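Beta-galactosidase/beta-glucuronidase (Faecalibacterium prausnitzii L2-6, PDB 6MVF) is an FMN-binding beta-glucuronidase of glycoside hydrolase family 2 from the human gut microbiome, probably cleaving beta-glucuronide bonds. Local coordinates at residues A[32-43]-A[67-75]. Residues are numbered along the deposited sequence; the frame is centred on the assembly and turned at random.
Sequences EGWTLRFPKGER and LRTTGVYSR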
loop_
_atom_site.group_PDB
_atom_site.type_symbol
_atom_site.label_atom_id
_atom_site.label_comp_id
_atom_site.label_asym_id
_atom_site.label_seq_id
_atom_site.Cartn_x
_atom_site.Cartn_y
_atom_site.Cartn_z
ATOM N N GLU A 32 15.756 15.041 6.901
ATOM C CA GLU A 32 16.256 14.332 8.069
ATOM C C GLU A 32 17.636 14.827 8.484
ATOM O O GLU A 32 18.375 15.415 7.694
ATOM C CB GLU A 32 16.312 12.832 7.791
ATOM C CG GLU A 32 14.951 12.190 7.735
ATOM C CD GLU A 32 14.915 11.013 6.789
ATOM O OE1 GLU A 32 15.825 10.914 5.924
ATOM O OE2 GLU A 32 13.976 10.190 6.911
ATOM N N GLY A 33 17.970 14.587 9.750
ATOM C CA GLY A 33 19.347 14.699 10.203
ATOM C C GLY A 33 19.855 16.088 10.528
ATOM O O GLY A 33 21.031 16.389 10.289
ATOM N N TRP A 34 19.013 16.941 11.094
ATOM C CA TRP A 34 19.375 18.325 11.338
ATOM C C TRP A 34 19.644 18.538 12.818
ATOM O O TRP A 34 18.999 17.932 13.682
ATOM C CB TRP A 34 18.266 19.293 10.884
ATOM C CG TRP A 34 17.988 19.277 9.419
ATOM C CD1 TRP A 34 17.180 18.402 8.742
ATOM C CD2 TRP A 34 18.508 20.183 8.436
ATOM N NE1 TRP A 34 17.167 18.711 7.406
ATOM C CE2 TRP A 34 17.969 19.802 7.191
ATOM C CE3 TRP A 34 19.364 21.286 8.491
ATOM C CZ2 TRP A 34 18.262 20.483 6.011
ATOM C CZ3 TRP A 34 19.659 21.961 7.315
ATOM C CH2 TRP A 34 19.109 21.559 6.093
ATOM N N THR A 35 20.592 19.421 13.100
ATOM C CA THR A 35 20.760 19.981 14.427
ATOM C C THR A 35 20.359 21.442 14.391
ATOM O O THR A 35 20.796 22.186 13.505
ATOM C CB THR A 35 22.200 19.835 14.904
ATOM O OG1 THR A 35 22.566 18.467 14.779
ATOM C CG2 THR A 35 22.316 20.238 16.364
ATOM N N LEU A 36 19.509 21.836 15.333
ATOM C CA LEU A 36 19.101 23.222 15.507
ATOM C C LEU A 36 19.838 23.805 16.702
ATOM O O LEU A 36 19.670 23.323 17.827
ATOM C CB LEU A 36 17.594 23.323 15.723
ATOM C CG LEU A 36 17.078 24.733 15.965
ATOM C CD1 LEU A 36 17.436 25.614 14.789
ATOM C CD2 LEU A 36 15.594 24.702 16.167
ATOM N N ARG A 37 20.659 24.823 16.458
ATOM C CA ARG A 37 21.305 25.588 17.517
ATOM C C ARG A 37 20.716 26.992 17.570
ATOM O O ARG A 37 20.132 27.485 16.597
ATOM C CB ARG A 37 22.824 25.674 17.319
ATOM C CG ARG A 37 23.526 24.347 17.371
ATOM C CD ARG A 37 24.986 24.497 17.028
ATOM N NE ARG A 37 25.681 23.224 17.130
ATOM C CZ ARG A 37 25.996 22.464 16.092
ATOM N NH1 ARG A 37 25.681 22.861 14.873
ATOM N NH2 ARG A 37 26.622 21.307 16.267
ATOM N N PHE A 38 20.875 27.627 18.729
ATOM C CA PHE A 38 20.434 29.006 18.949
ATOM C C PHE A 38 21.630 29.827 19.406
ATOM O O PHE A 38 22.046 29.726 20.573
ATOM C CB PHE A 38 19.305 29.061 19.977
ATOM C CG PHE A 38 17.993 28.530 19.461
ATOM C CD1 PHE A 38 17.665 27.191 19.603
ATOM C CD2 PHE A 38 17.091 29.367 18.817
ATOM C CE1 PHE A 38 16.457 26.693 19.117
ATOM C CE2 PHE A 38 15.881 28.873 18.330
ATOM C CZ PHE A 38 15.574 27.530 18.478
ATOM N N PRO A 39 22.214 30.648 18.527
ATOM C CA PRO A 39 23.453 31.363 18.890
ATOM C C PRO A 39 23.331 32.260 20.114
ATOM O O PRO A 39 24.318 32.415 20.837
ATOM C CB PRO A 39 23.769 32.179 17.629
ATOM C CG PRO A 39 23.082 31.473 16.538
ATOM C CD PRO A 39 21.818 30.900 17.134
ATOM N N LYS A 40 22.172 32.862 20.368
ATOM C CA LYS A 40 21.969 33.670 21.565
ATOM C C LYS A 40 21.576 32.829 22.783
ATOM O O LYS A 40 21.128 33.393 23.790
ATOM C CB LYS A 40 20.915 34.757 21.307
ATOM C CG LYS A 40 21.353 35.876 20.365
ATOM C CD LYS A 40 20.164 36.512 19.617
ATOM C CE LYS A 40 19.208 37.287 20.539
ATOM N NZ LYS A 40 17.798 37.503 19.979
ATOM N N GLY A 41 21.697 31.504 22.697
ATOM C CA GLY A 41 21.641 30.614 23.846
ATOM C C GLY A 41 20.288 30.370 24.483
ATOM O O GLY A 41 20.241 29.867 25.609
ATOM N N GLU A 42 19.181 30.680 23.808
ATOM C CA GLU A 42 17.882 30.527 24.457
ATOM C C GLU A 42 17.462 29.074 24.601
ATOM O O GLU A 42 16.524 28.792 25.352
ATOM C CB GLU A 42 16.804 31.278 23.682
ATOM C CG GLU A 42 17.032 32.768 23.581
ATOM C CD GLU A 42 17.392 33.204 22.169
ATOM O OE1 GLU A 42 18.102 32.428 21.472
ATOM O OE2 GLU A 42 16.957 34.318 21.762
ATOM N N ARG A 43 18.100 28.153 23.880
ATOM C CA ARG A 43 17.733 26.741 23.935
ATOM C C ARG A 43 18.973 25.914 23.670
ATOM O O ARG A 43 19.790 26.274 22.822
ATOM C CB ARG A 43 16.640 26.362 22.917
ATOM C CG ARG A 43 15.244 26.766 23.349
ATOM C CD ARG A 43 14.160 26.392 22.360
ATOM N NE ARG A 43 12.928 27.122 22.678
ATOM C CZ ARG A 43 11.857 27.166 21.887
ATOM N NH1 ARG A 43 11.865 26.512 20.725
ATOM N NH2 ARG A 43 10.784 27.870 22.251
ATOM N N LEU A 67 9.205 32.669 21.205
ATOM C CA LEU A 67 10.612 32.976 20.960
ATOM C C LEU A 67 10.792 33.468 19.528
ATOM O O LEU A 67 10.637 32.701 18.569
ATOM C CB LEU A 67 11.485 31.753 21.236
ATOM C CG LEU A 67 12.967 31.813 20.812
ATOM C CD1 LEU A 67 13.735 32.924 21.526
ATOM C CD2 LEU A 67 13.638 30.457 21.017
ATOM N N ARG A 68 11.117 34.750 19.376
ATOM C CA ARG A 68 11.541 35.302 18.095
ATOM C C ARG A 68 13.040 35.558 18.172
ATOM O O ARG A 68 13.511 36.203 19.116
ATOM C CB ARG A 68 10.774 36.583 17.748
ATOM C CG ARG A 68 9.250 36.423 17.880
ATOM C CD ARG A 68 8.497 37.678 17.454
ATOM N NE ARG A 68 8.873 38.025 16.088
ATOM C CZ ARG A 68 8.283 38.956 15.350
ATOM N NH1 ARG A 68 7.273 39.658 15.858
ATOM N NH2 ARG A 68 8.708 39.178 14.108
ATOM N N THR A 69 13.786 35.028 17.196
ATOM C CA THR A 69 15.247 35.001 17.262
ATOM C C THR A 69 15.847 34.336 16.030
ATOM O O THR A 69 15.140 34.038 15.063
ATOM C CB THR A 69 15.733 34.252 18.504
ATOM O OG1 THR A 69 17.135 34.490 18.693
ATOM C CG2 THR A 69 15.475 32.729 18.364
ATOM N N THR A 70 17.138 34.052 16.073
ATOM C CA THR A 70 17.804 33.329 15.003
ATOM C C THR A 70 18.110 31.903 15.446
ATOM O O THR A 70 18.778 31.690 16.465
ATOM C CB THR A 70 19.072 34.058 14.578
ATOM O OG1 THR A 70 18.727 35.417 14.251
ATOM C CG2 THR A 70 19.702 33.342 13.365
ATOM N N GLY A 71 17.593 30.938 14.689
ATOM C CA GLY A 71 17.949 29.533 14.827
ATOM C C GLY A 71 18.747 29.092 13.611
ATOM O O GLY A 71 18.397 29.423 12.476
ATOM N N VAL A 72 19.829 28.362 13.864
ATOM C CA VAL A 72 20.704 27.835 12.824
ATOM C C VAL A 72 20.448 26.341 12.714
ATOM O O VAL A 72 20.612 25.598 13.694
ATOM C CB VAL A 72 22.185 28.113 13.127
ATOM C CG1 VAL A 72 23.082 27.522 12.039
ATOM C CG2 VAL A 72 22.404 29.589 13.221
ATOM N N TYR A 73 20.027 25.912 11.528
ATOM C CA TYR A 73 19.889 24.503 11.187
ATOM C C TYR A 73 21.135 24.083 10.426
ATOM O O TYR A 73 21.670 24.858 9.628
ATOM C CB TYR A 73 18.646 24.235 10.305
ATOM C CG TYR A 73 17.264 24.544 10.901
ATOM C CD1 TYR A 73 16.715 25.827 10.845
ATOM C CD2 TYR A 73 16.496 23.535 11.470
ATOM C CE1 TYR A 73 15.458 26.100 11.359
ATOM C CE2 TYR A 73 15.240 23.793 11.990
ATOM C CZ TYR A 73 14.720 25.082 11.937
ATOM O OH TYR A 73 13.457 25.316 12.464
ATOM N N SER A 74 21.589 22.853 10.651
ATOM C CA SER A 74 22.702 22.348 9.863
ATOM C C SER A 74 22.626 20.834 9.784
ATOM O O SER A 74 22.150 20.172 10.711
ATOM C CB SER A 74 24.061 22.778 10.434
ATOM O OG SER A 74 24.341 22.070 11.622
ATOM N N ARG A 75 23.099 20.300 8.658
ATOM C CA ARG A 75 23.163 18.863 8.423
ATOM C C ARG A 75 24.220 18.592 7.365
ATOM O O ARG A 75 24.760 19.513 6.749
ATOM C CB ARG A 75 21.810 18.297 7.982
ATOM C CG ARG A 75 21.442 18.606 6.546
ATOM C CD ARG A 75 20.362 17.649 6.077
ATOM N NE ARG A 75 20.948 16.507 5.385
ATOM C CZ ARG A 75 20.277 15.427 5.004
ATOM N NH1 ARG A 75 18.985 15.311 5.248
ATOM N NH2 ARG A 75 20.908 14.457 4.377
HETATM O O HOH W 1 16.593 13.391 4.431
HETATM O O HOH W 2 19.285 32.223 19.327
#
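Leu-36 lays its CD1 methyl squarely on the ring of Tyr-73: CD1 stands 3.8 Å from the Tyr-73 ring centroid and 1° off the normal, a CH-pi contact over the centre of the face. With CG anti to the backbone N (chi1 178°) and so beside the carbonyl carbon, a chi2 near 60° sets CD1 over the tyrosine. Strands 34-37 and 70-75 run antiparallel here, with paired backbone bonds on both flanks, Thr-35 with Ser-74 and Arg-37 with Val-72; Arg-37 N to Val-72 O is 2.9 Å.

The same buried side holds Trp-34, whose CE3 packs 3.5 Å from Tyr-73 CB. Across one face of its indole lies the aliphatic part of Arg-75, with CG 3.5 Å from the six-membered ring centroid. CG and CD cover the ring, and the bend at chi3 carries the guanidinium off it. At the far end, past Leu-36 and Tyr-73, Phe-38 brings CE2 to 3.8 Å from Leu-67 CD2, and Thr-69 CG2 lies at the edge of the Phe-38 ring.

Toward solvent the contact is looser and wetter. Pro-39 CG touches Val-72 CG2 at 3.9 Å, while Lys-40 NZ gives Thr-69 OG1 a weak bond of 3.3 Å. One water joins Lys-40 N, Glu-42 OE1, Thr-69 OG1 and Thr-70 O; another, at the opposite end, joins Glu-32 and Arg-75 NH1.

In the six-stranded sheet of the family 2 sugar-binding domain, strands 46-48 and 131-139 flank this pair; Tyr-73 OH bonds His-52 ND1. The chemistry implies a main-chain frame with apolar packing on one face and water-linked polar ends, away from the FMN site.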